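Local coordinates for manganese-dependent inorganic pyrophosphatase (Methanocaldococcus jannaschii, PDB 2EB0) that hydrolyses inorganic diphosphate to two phosphate ions, using two manganese ions in each subunit, at the interface of chains A and B. Coordinates in Å, arbitrary orientation; residue numbers count along the deposited sequence, not the author numbering. Chains: chain A/B, Manganese-dependent inorganic pyrophosphatase.

Contacts 1 and 2 belong to one two-fold symmetric interface between two identical chains. It is formed mostly by DHH-family residues, with a DHHA2 helix of chain B joining contact 1. Their C-alpha centres lie about 12 Å apart. A:Ile99 is shared: it ends the loop segment of contact 1 and leads into strand 100-103. In contact 2 the two copies of that strand pair. In contact 1 the preceding loop of chain A meets the loop after the metal ligand B:His88. Contact 2 straddles the two-fold axis; contact 1 recurs with the chains exchanged, flanking the strand pair on each side. This suggests a dimer, which the coordinates alone do not prove.

Contact 1: the interface of chains A and B. Residues chain A 94-99; chain B 89-91, 298, 302.
A:Thr95 meets B:Val91 through a pair of hydrogen bonds at the subunit interface of this family II (DHH-family) pyrophosphatase. The loop of chain A before strand 100-103 faces the DHH-motif loop of chain B. The motif includes the manganese ligand B:His88 and, next to it, B:His89. A:Thr95 N gives a nearly straight bond (170° at H) to B:Val91 O at 3.0 Å, on a carbonyl lone pair. B:Val91 N returns a more bent bond to the hydroxyl A:Thr95 OG1 at 2.9 Å.

Within chain A the same hydroxyl donates to A:Glu97 O. It therefore accepts from one chain and donates within its own. Its chi1 of 70° sets OG1 between the backbone N and the carbonyl carbon, where it can serve both partners.

Two waters join the backbones. Water 2 lies 2.6 Å from B:His89 O and also bonds to A:Ile99 N and A:Ile99 O. Water 1 bonds to A:Ile99 O and lies farther from B:His89 O.

Packing involves the stem of B:Lys90, which runs antiparallel alongside the A:Thr95 side chain. Its CB sits 3.3 Å from A:Thr95 OG1, and CG and CD pass by A:Thr95 O. The chain bends at chi4, where NZ turns toward B:Glu302. A:Pro98 CA packs on B:Lys90 CA at 3.8 Å. Further along, B:Glu302 from helix 293-306 crosses A:Thr96 obliquely. The A:Thr96 methyl CG2 rests 3.4 Å from B:Glu302 CG and also touches the carboxylate carbon.

The charged pair lies within chain B. The ammonium B:Lys90 NZ and the carboxylate B:Glu302 OE1 form a salt bridge at 3.2 Å, weak as a hydrogen bond. It probably helps to hold the B loop to the helix beside A:Thr95 and A:Thr96, and probably offsets part of the carboxylate's charge there.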
loop_
_atom_site.group_PDB
_atom_site.type_symbol
_atom_site.label_atom_id
_atom_site.label_comp_id
_atom_site.label_asym_id
_atom_site.label_seq_id
_atom_site.Cartn_x
_atom_site.Cartn_y
_atom_site.Cartn_z
ATOM N N THR A 94 -3.705 4.561 5.126
ATOM C CA THR A 94 -4.870 3.777 4.760
ATOM C C THR A 94 -5.606 4.619 3.731
ATOM O O THR A 94 -5.495 5.839 3.754
ATOM C CB THR A 94 -5.780 3.523 5.977
ATOM O OG1 THR A 94 -5.246 2.440 6.746
ATOM C CG2 THR A 94 -7.195 3.178 5.533
ATOM N N THR A 95 -6.333 3.970 2.821
ATOM C CA THR A 95 -7.076 4.681 1.780
ATOM C C THR A 95 -8.541 4.233 1.713
ATOM O O THR A 95 -8.911 3.179 2.244
ATOM C CB THR A 95 -6.432 4.466 0.385
ATOM O OG1 THR A 95 -6.636 3.110 -0.033
ATOM C CG2 THR A 95 -4.932 4.733 0.447
ATOM N N THR A 96 -9.369 5.038 1.054
ATOM C CA THR A 96 -10.788 4.730 0.923
ATOM C C THR A 96 -11.098 4.107 -0.427
ATOM O O THR A 96 -12.145 3.487 -0.617
ATOM C CB THR A 96 -11.650 5.991 1.102
ATOM O OG1 THR A 96 -11.116 7.052 0.298
ATOM C CG2 THR A 96 -11.669 6.419 2.575
ATOM N N GLU A 97 -10.180 4.271 -1.367
ATOM C CA GLU A 97 -10.366 3.704 -2.690
ATOM C C GLU A 97 -9.122 2.940 -3.116
ATOM O O GLU A 97 -8.037 3.133 -2.562
ATOM C CB GLU A 97 -10.688 4.814 -3.692
ATOM C CG GLU A 97 -10.077 6.141 -3.321
ATOM C CD GLU A 97 -11.014 7.300 -3.567
ATOM O OE1 GLU A 97 -10.666 8.432 -3.176
ATOM O OE2 GLU A 97 -12.094 7.081 -4.153
ATOM N N PRO A 98 -9.281 2.024 -4.078
ATOM C CA PRO A 98 -8.141 1.241 -4.562
ATOM C C PRO A 98 -7.148 2.201 -5.189
ATOM O O PRO A 98 -7.535 3.096 -5.924
ATOM C CB PRO A 98 -8.769 0.317 -5.612
ATOM C CG PRO A 98 -10.190 0.155 -5.119
ATOM C CD PRO A 98 -10.537 1.568 -4.703
ATOM N N ILE A 99 -5.874 2.036 -4.880
ATOM C CA ILE A 99 -4.861 2.894 -5.464
ATOM C C ILE A 99 -3.760 1.988 -5.965
ATOM O O ILE A 99 -3.737 0.802 -5.649
ATOM C CB ILE A 99 -4.234 3.869 -4.422
ATOM C CG1 ILE A 99 -3.630 3.073 -3.257
ATOM C CG2 ILE A 99 -5.277 4.855 -3.928
ATOM C CD1 ILE A 99 -2.715 3.884 -2.371
ATOM N N HIS B 89 -7.501 -3.901 -3.852
ATOM C CA HIS B 89 -8.461 -3.196 -3.014
ATOM C C HIS B 89 -7.719 -2.012 -2.421
ATOM O O HIS B 89 -6.522 -1.844 -2.656
ATOM C CB HIS B 89 -8.974 -4.086 -1.880
ATOM C CG HIS B 89 -9.749 -5.273 -2.349
ATOM N ND1 HIS B 89 -9.144 -6.425 -2.804
ATOM C CD2 HIS B 89 -11.084 -5.477 -2.463
ATOM C CE1 HIS B 89 -10.073 -7.289 -3.179
ATOM N NE2 HIS B 89 -11.259 -6.738 -2.983
ATOM N N LYS B 90 -8.435 -1.188 -1.668
ATOM C CA LYS B 90 -7.847 -0.027 -1.007
ATOM C C LYS B 90 -6.865 -0.551 0.042
ATOM O O LYS B 90 -6.933 -1.715 0.421
ATOM C CB LYS B 90 -8.941 0.767 -0.291
ATOM C CG LYS B 90 -9.533 0.023 0.903
ATOM C CD LYS B 90 -10.865 0.622 1.319
ATOM C CE LYS B 90 -11.369 0.033 2.626
ATOM N NZ LYS B 90 -10.537 0.462 3.787
ATOM N N VAL B 91 -5.960 0.299 0.512
ATOM C CA VAL B 91 -5.033 -0.129 1.548
ATOM C C VAL B 91 -5.789 -0.066 2.880
ATOM O O VAL B 91 -6.332 0.979 3.250
ATOM C CB VAL B 91 -3.797 0.783 1.637
ATOM C CG1 VAL B 91 -2.924 0.337 2.800
ATOM C CG2 VAL B 91 -3.011 0.726 0.328
ATOM N N VAL B 298 -17.771 1.140 -0.856
ATOM C CA VAL B 298 -16.830 1.407 0.221
ATOM C C VAL B 298 -16.297 2.849 0.253
ATOM O O VAL B 298 -16.325 3.506 1.298
ATOM C CB VAL B 298 -15.643 0.409 0.164
ATOM C CG1 VAL B 298 -14.622 0.723 1.247
ATOM C CG2 VAL B 298 -16.163 -1.016 0.335
ATOM N N GLU B 302 -16.865 4.867 3.591
ATOM C CA GLU B 302 -15.770 5.099 4.530
ATOM C C GLU B 302 -15.416 6.579 4.589
ATOM O O GLU B 302 -14.927 7.060 5.605
ATOM C CB GLU B 302 -14.519 4.302 4.167
ATOM C CG GLU B 302 -13.320 4.696 5.019
ATOM C CD GLU B 302 -12.121 3.790 4.824
ATOM O OE1 GLU B 302 -11.824 3.435 3.663
ATOM O OE2 GLU B 302 -11.472 3.443 5.838
HETATM O O HOH W 1 -5.371 -1.513 -5.708
HETATM O O HOH W 2 -5.031 0.246 -3.082
#

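Contact 2: the interface of chains A and B. Residues chain A 99-103; chain B 99-103.
A:Tyr101 and B:Ala103 join by backbone bonds in an antiparallel strand pair. Strand 100-103 of each DHH-family subunit runs beside its copy about the two-fold axis. A:Tyr101 N donates to B:Ala103 O at 2.7 Å, and B:Ala103 N donates back to A:Tyr101 O at 2.8 Å. The symmetric half has A:Ala103 N to B:Tyr101 O and B:Tyr101 N to A:Ala103 O, each at 2.9 Å. Three of these bonds lie in the carbonyl plane. The fourth, from B:Tyr101 N, comes from above the plane, 39° out of it, so the two halves differ slightly.

On one side of the paired strands the Tyr101 side chains cross at about a right angle. They touch near their roots, with A:Tyr101 CD1 3.5 Å from B:Tyr101 CD1. Each CB also packs against CD1 and CE1 of the other ring, while the phenol oxygens point away from the crossing. CG anti to the backbone N (chi1 -159° in A:Tyr101, similar in B:Tyr101) projects both rings from the same face of the strand pair, where they meet. An alanine at A:Tyr101 would probably leave the B:Tyr101 ring without its crossing partner, opening a gap over the strands and leaving that ring less restrained.

On the opposite side the Tyr102 rings meet edge-to-face. Their planes stand at 69° and their centroids are 5.5 Å apart. The nearest atoms are A:Tyr102 CD1 and B:Tyr102 CD1, 3.7 Å apart. These residues are the central bridge of the pair and face each other across the axis.

Further out, the A:Ala103 methyl CB lies 4.1 Å from B:Tyr101 CB. Within chain B, the methyl of B:Ala103 sits in plane at the edge of the B:Tyr101 ring and probably helps to position it. At the strand ends, CD1 of A:Leu100 and CD1 of B:Leu100 approach the opposite Ala103 carbonyl oxygen.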
loop_
_atom_site.group_PDB
_atom_site.type_symbol
_atom_site.label_atom_id
_atom_site.label_comp_id
_atom_site.label_asym_id
_atom_site.label_seq_id
_atom_site.Cartn_x
_atom_site.Cartn_y
_atom_site.Cartn_z
ATOM N N ILE A 99 -5.874 2.036 -4.880
ATOM C CA ILE A 99 -4.861 2.894 -5.464
ATOM C C ILE A 99 -3.760 1.988 -5.965
ATOM O O ILE A 99 -3.737 0.802 -5.649
ATOM C CB ILE A 99 -4.234 3.869 -4.422
ATOM C CG1 ILE A 99 -3.630 3.073 -3.257
ATOM C CG2 ILE A 99 -5.277 4.855 -3.928
ATOM C CD1 ILE A 99 -2.715 3.884 -2.371
ATOM N N LEU A 100 -2.864 2.545 -6.767
ATOM C CA LEU A 100 -1.726 1.799 -7.250
ATOM C C LEU A 100 -0.745 1.906 -6.083
ATOM O O LEU A 100 -0.351 3.015 -5.689
ATOM C CB LEU A 100 -1.141 2.472 -8.489
ATOM C CG LEU A 100 0.207 1.934 -8.978
ATOM C CD1 LEU A 100 -0.018 0.709 -9.847
ATOM C CD2 LEU A 100 0.927 3.017 -9.770
ATOM N N TYR A 101 -0.380 0.769 -5.507
ATOM C CA TYR A 101 0.549 0.764 -4.389
ATOM C C TYR A 101 1.699 -0.179 -4.694
ATOM O O TYR A 101 1.499 -1.342 -5.046
ATOM C CB TYR A 101 -0.164 0.318 -3.110
ATOM C CG TYR A 101 0.529 0.729 -1.831
ATOM C CD1 TYR A 101 1.784 0.226 -1.492
ATOM C CD2 TYR A 101 -0.075 1.633 -0.958
ATOM C CE1 TYR A 101 2.420 0.616 -0.309
ATOM C CE2 TYR A 101 0.550 2.028 0.221
ATOM C CZ TYR A 101 1.792 1.520 0.540
ATOM O OH TYR A 101 2.400 1.924 1.704
ATOM N N TYR A 102 2.915 0.331 -4.577
ATOM C CA TYR A 102 4.079 -0.494 -4.827
ATOM C C TYR A 102 5.183 -0.101 -3.870
ATOM O O TYR A 102 5.737 1.001 -3.951
ATOM C CB TYR A 102 4.561 -0.338 -6.267
ATOM C CG TYR A 102 5.704 -1.262 -6.614
ATOM C CD1 TYR A 102 5.703 -2.594 -6.189
ATOM C CD2 TYR A 102 6.767 -0.824 -7.395
ATOM C CE1 TYR A 102 6.734 -3.459 -6.537
ATOM C CE2 TYR A 102 7.805 -1.685 -7.755
ATOM C CZ TYR A 102 7.781 -2.996 -7.324
ATOM O OH TYR A 102 8.791 -3.855 -7.689
ATOM N N ALA A 103 5.480 -1.015 -2.955
ATOM C CA ALA A 103 6.517 -0.822 -1.971
ATOM C C ALA A 103 7.377 -2.090 -1.932
ATOM O O ALA A 103 6.910 -3.187 -2.249
ATOM C CB ALA A 103 5.892 -0.562 -0.622
ATOM N N ILE B 99 7.518 -4.016 3.698
ATOM C CA ILE B 99 7.035 -5.248 3.105
ATOM C C ILE B 99 6.874 -5.104 1.605
ATOM O O ILE B 99 6.820 -3.989 1.094
ATOM C CB ILE B 99 5.667 -5.593 3.748
ATOM C CG1 ILE B 99 5.879 -6.562 4.906
ATOM C CG2 ILE B 99 4.682 -6.096 2.710
ATOM C CD1 ILE B 99 4.670 -6.719 5.788
ATOM N N LEU B 100 6.837 -6.228 0.894
ATOM C CA LEU B 100 6.595 -6.173 -0.540
ATOM C C LEU B 100 5.088 -5.928 -0.611
ATOM O O LEU B 100 4.287 -6.715 -0.088
ATOM C CB LEU B 100 6.922 -7.494 -1.220
ATOM C CG LEU B 100 6.321 -7.629 -2.627
ATOM C CD1 LEU B 100 6.974 -6.653 -3.592
ATOM C CD2 LEU B 100 6.513 -9.040 -3.112
ATOM N N TYR B 101 4.699 -4.823 -1.228
ATOM C CA TYR B 101 3.287 -4.505 -1.340
ATOM C C TYR B 101 3.022 -4.110 -2.777
ATOM O O TYR B 101 3.625 -3.168 -3.279
ATOM C CB TYR B 101 2.935 -3.349 -0.407
ATOM C CG TYR B 101 1.460 -3.199 -0.160
ATOM C CD1 TYR B 101 0.566 -3.028 -1.219
ATOM C CD2 TYR B 101 0.949 -3.248 1.130
ATOM C CE1 TYR B 101 -0.803 -2.912 -0.997
ATOM C CE2 TYR B 101 -0.418 -3.133 1.363
ATOM C CZ TYR B 101 -1.286 -2.966 0.294
ATOM O OH TYR B 101 -2.633 -2.848 0.525
ATOM N N TYR B 102 2.130 -4.835 -3.441
ATOM C CA TYR B 102 1.820 -4.525 -4.827
ATOM C C TYR B 102 0.323 -4.607 -5.105
ATOM O O TYR B 102 -0.264 -5.698 -5.107
ATOM C CB TYR B 102 2.584 -5.469 -5.764
ATOM C CG TYR B 102 2.427 -5.134 -7.231
ATOM C CD1 TYR B 102 2.513 -3.812 -7.681
ATOM C CD2 TYR B 102 2.198 -6.135 -8.176
ATOM C CE1 TYR B 102 2.368 -3.501 -9.027
ATOM C CE2 TYR B 102 2.056 -5.831 -9.528
ATOM C CZ TYR B 102 2.140 -4.514 -9.947
ATOM O OH TYR B 102 1.985 -4.207 -11.278
ATOM N N ALA B 103 -0.288 -3.444 -5.315
ATOM C CA ALA B 103 -1.715 -3.374 -5.616
ATOM C C ALA B 103 -2.013 -2.407 -6.771
ATOM O O ALA B 103 -1.483 -1.300 -6.824
ATOM C CB ALA B 103 -2.503 -2.968 -4.357
#